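PDB 6HBV: aminopentol aminotransferase from Sphingopyxis macrogoltabida, which catalyses the pyridoxal-phosphate-dependent deamination of aminopentol (hydrolysed fumonisin B1) to its 2-keto derivative, with pyruvate as the preferred amino acceptor. Local coordinates for residues A[194-199]-A[229-234]. Numbering follows the deposited sequence.
Sequences ATPFRH and VDDVRA. With PLP (pyridoxal-5'-phosphate), chain C; PMP (4'-deoxy-4'-aminopyridoxal-5'-phosphate), chain D.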
loop_
_atom_site.group_PDB
_atom_site.type_symbol
_atom_site.label_atom_id
_atom_site.label_comp_id
_atom_site.label_asym_id
_atom_site.label_seq_id
_atom_site.Cartn_x
_atom_site.Cartn_y
_atom_site.Cartn_z
ATOM N N ALA A 194 -15.912 -9.926 -9.657
ATOM C CA ALA A 194 -16.539 -10.946 -8.834
ATOM C C ALA A 194 -15.503 -11.518 -7.874
ATOM O O ALA A 194 -14.409 -11.894 -8.308
ATOM C CB ALA A 194 -17.122 -12.050 -9.668
ATOM N N THR A 195 -15.872 -11.577 -6.589
ATOM C CA THR A 195 -15.194 -12.454 -5.632
ATOM C C THR A 195 -15.538 -13.885 -6.012
ATOM O O THR A 195 -16.631 -14.170 -6.540
ATOM C CB THR A 195 -15.494 -12.057 -4.184
ATOM O OG1 THR A 195 -16.867 -12.312 -3.898
ATOM C CG2 THR A 195 -15.126 -10.615 -3.944
ATOM N N PRO A 196 -14.632 -14.843 -5.770
ATOM C CA PRO A 196 -14.889 -16.225 -6.191
ATOM C C PRO A 196 -15.965 -16.975 -5.389
ATOM O O PRO A 196 -16.492 -17.958 -5.917
ATOM C CB PRO A 196 -13.521 -16.885 -6.074
ATOM C CG PRO A 196 -12.797 -16.089 -5.014
ATOM C CD PRO A 196 -13.320 -14.672 -5.096
ATOM N N PHE A 197 -16.275 -16.522 -4.156
ATOM C CA PHE A 197 -17.503 -16.883 -3.442
ATOM C C PHE A 197 -17.970 -15.646 -2.693
ATOM O O PHE A 197 -17.266 -14.623 -2.667
ATOM C CB PHE A 197 -17.334 -18.122 -2.552
ATOM C CG PHE A 197 -16.303 -18.097 -1.443
ATOM C CD1 PHE A 197 -14.975 -18.410 -1.698
ATOM C CD2 PHE A 197 -16.663 -17.770 -0.142
ATOM C CE1 PHE A 197 -14.026 -18.395 -0.679
ATOM C CE2 PHE A 197 -15.719 -17.754 0.876
ATOM C CZ PHE A 197 -14.399 -18.066 0.606
ATOM N N ARG A 198 -19.156 -15.742 -2.090
ATOM C CA ARG A 198 -19.710 -14.658 -1.291
ATOM C C ARG A 198 -19.068 -14.731 0.095
ATOM O O ARG A 198 -19.277 -15.693 0.871
ATOM C CB ARG A 198 -21.239 -14.731 -1.216
ATOM C CG ARG A 198 -21.869 -13.579 -0.445
ATOM C CD ARG A 198 -21.793 -12.279 -1.192
ATOM N NE ARG A 198 -22.508 -11.212 -0.517
ATOM C CZ ARG A 198 -22.677 -10.010 -1.025
ATOM N NH1 ARG A 198 -22.016 -9.669 -2.117
ATOM N NH2 ARG A 198 -23.504 -9.176 -0.431
ATOM N N HIS A 199 -18.272 -13.707 0.390
ATOM C CA HIS A 199 -17.487 -13.634 1.621
ATOM C C HIS A 199 -17.556 -12.219 2.215
ATOM O O HIS A 199 -16.637 -11.385 2.026
ATOM C CB HIS A 199 -16.084 -14.248 1.451
ATOM C CG HIS A 199 -15.188 -13.747 0.347
ATOM N ND1 HIS A 199 -14.992 -12.404 0.065
ATOM C CD2 HIS A 199 -14.425 -14.422 -0.534
ATOM C CE1 HIS A 199 -14.144 -12.304 -0.950
ATOM N NE2 HIS A 199 -13.777 -13.517 -1.342
ATOM N N VAL A 229 -11.601 -11.530 -11.489
ATOM C CA VAL A 229 -11.826 -12.259 -10.264
ATOM C C VAL A 229 -10.964 -11.623 -9.172
ATOM O O VAL A 229 -9.736 -11.521 -9.297
ATOM C CB VAL A 229 -11.564 -13.762 -10.404
ATOM C CG1 VAL A 229 -11.480 -14.456 -9.058
ATOM C CG2 VAL A 229 -12.631 -14.426 -11.252
ATOM N N ASP A 230 -11.616 -11.195 -8.098
ATOM C CA ASP A 230 -10.916 -10.609 -6.960
ATOM C C ASP A 230 -10.622 -11.739 -5.972
ATOM O O ASP A 230 -11.479 -12.095 -5.172
ATOM C CB ASP A 230 -11.719 -9.494 -6.330
ATOM C CG ASP A 230 -11.042 -8.876 -5.128
ATOM O OD1 ASP A 230 -9.947 -9.378 -4.751
ATOM O OD2 ASP A 230 -11.620 -7.920 -4.598
ATOM N N ASP A 231 -9.405 -12.275 -6.066
ATOM C CA ASP A 231 -8.934 -13.395 -5.286
ATOM C C ASP A 231 -8.069 -12.920 -4.104
ATOM O O ASP A 231 -7.288 -13.721 -3.570
ATOM C CB ASP A 231 -8.171 -14.398 -6.154
ATOM C CG ASP A 231 -8.803 -15.779 -6.175
ATOM O OD1 ASP A 231 -9.386 -16.202 -5.129
ATOM O OD2 ASP A 231 -8.707 -16.439 -7.247
ATOM N N VAL A 232 -8.206 -11.656 -3.688
ATOM C CA VAL A 232 -7.369 -11.141 -2.614
ATOM C C VAL A 232 -7.607 -11.922 -1.322
ATOM O O VAL A 232 -6.644 -12.200 -0.562
ATOM C CB VAL A 232 -7.540 -9.619 -2.435
ATOM C CG1 VAL A 232 -6.884 -9.132 -1.171
ATOM C CG2 VAL A 232 -6.984 -8.842 -3.608
ATOM N N ARG A 233 -8.863 -12.290 -1.045
ATOM C CA ARG A 233 -9.196 -12.946 0.180
ATOM C C ARG A 233 -9.071 -14.474 0.110
ATOM O O ARG A 233 -8.533 -15.107 1.050
ATOM C CB ARG A 233 -10.600 -12.574 0.647
ATOM C CG ARG A 233 -10.769 -12.748 2.149
ATOM C CD ARG A 233 -12.201 -12.498 2.608
ATOM N NE ARG A 233 -12.584 -11.108 2.415
ATOM C CZ ARG A 233 -13.598 -10.502 2.995
ATOM N NH1 ARG A 233 -14.250 -11.105 3.984
ATOM N NH2 ARG A 233 -13.949 -9.288 2.571
ATOM N N ALA A 234 -9.565 -15.053 -0.985
ATOM C CA ALA A 234 -9.682 -16.538 -1.118
ATOM C C ALA A 234 -8.456 -17.170 -1.779
ATOM O O ALA A 234 -8.274 -18.379 -1.673
ATOM C CB ALA A 234 -10.901 -16.858 -1.929
HETATM N N1 PLP C . -10.685 -7.381 -2.183
HETATM C C2 PLP C . -10.973 -8.435 -1.410
HETATM C C2A PLP C . -11.954 -9.469 -1.904
HETATM C C3 PLP C . -10.341 -8.591 -0.089
HETATM O O3 PLP C . -10.599 -9.636 0.726
HETATM C C4 PLP C . -9.387 -7.566 0.363
HETATM C C4A PLP C . -8.734 -7.703 1.694
HETATM C C5 PLP C . -9.152 -6.453 -0.581
HETATM C C6 PLP C . -9.816 -6.416 -1.810
HETATM C C5A PLP C . -8.209 -5.316 -0.281
HETATM O O4P PLP C . -6.887 -5.752 0.077
HETATM P P PLP C . -6.137 -4.676 1.022
HETATM O O1P PLP C . -6.799 -4.739 2.342
HETATM O O2P PLP C . -6.290 -3.323 0.319
HETATM O O3P PLP C . -4.703 -5.121 1.158
HETATM N N1 PMP D . -10.488 -7.588 -2.117
HETATM C C2 PMP D . -10.905 -8.454 -1.179
HETATM C C2A PMP D . -11.724 -9.658 -1.591
HETATM C C3 PMP D . -10.575 -8.241 0.234
HETATM O O3 PMP D . -10.976 -9.087 1.198
HETATM C C4 PMP D . -9.774 -7.053 0.592
HETATM C C4A PMP D . -9.397 -6.769 2.022
HETATM N N4A PMP D . -10.353 -7.298 2.976
HETATM C C5 PMP D . -9.366 -6.166 -0.515
HETATM C C6 PMP D . -9.747 -6.479 -1.828
HETATM C C5A PMP D . -8.540 -4.919 -0.231
HETATM O O4P PMP D . -7.218 -5.290 0.200
HETATM P P PMP D . -6.393 -4.305 1.156
HETATM O O1P PMP D . -5.128 -5.101 1.382
HETATM O O2P PMP D . -6.230 -2.952 0.457
HETATM O O3P PMP D . -7.180 -4.170 2.391
HETATM O O HOH W 1 -11.305 -13.237 -2.620
#
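Arg-233 runs along one face of the His-199 imidazole, and its side chain can be followed outward atom by atom. CB lies 3.9 Å from NE2 of His-199, and CB and CG both pass O3 of PMP, CG at 3.8 Å. CD then sits over the imidazole in a CH-pi contact, 3.9 Å from the ring centroid. A bend at chi3 (-66°) turns NE toward the cofactor, where it donates to O3 of PLP at 3.0 Å and, in the aminated form, to O3 of PMP. The guanidinium presents a face to His-199 O, while NH1 bonds to Asn-377. With an alanine in its place, the cofactor's O3 is likely to lose this N-H donor, the imidazole its CH-pi partner, and Asn-377 its guanidinium mate. On the opposite face of that ring lie Thr-195 OG1 and Phe-197 O, themselves hydrogen-bonded. Water 1 joins His-199 NE2 to the backbone of 229-234, donating to Asp-230 O and accepting from Ala-234 N. Beside this, Pro-196 CG packs 3.7 Å from Ala-234 CB. The parallel strands 189-194 and 226-230 pair here, Asp-230 N donating to Ala-194 O at 2.9 Å. Asp-230 OD2, also bonded to His-146, lies 2.6 Å from PLP N1; this aspartate facing the pyridine nitrogen from a central-sheet strand is characteristic of fold-type I PLP enzymes, class-III aminotransferases among them.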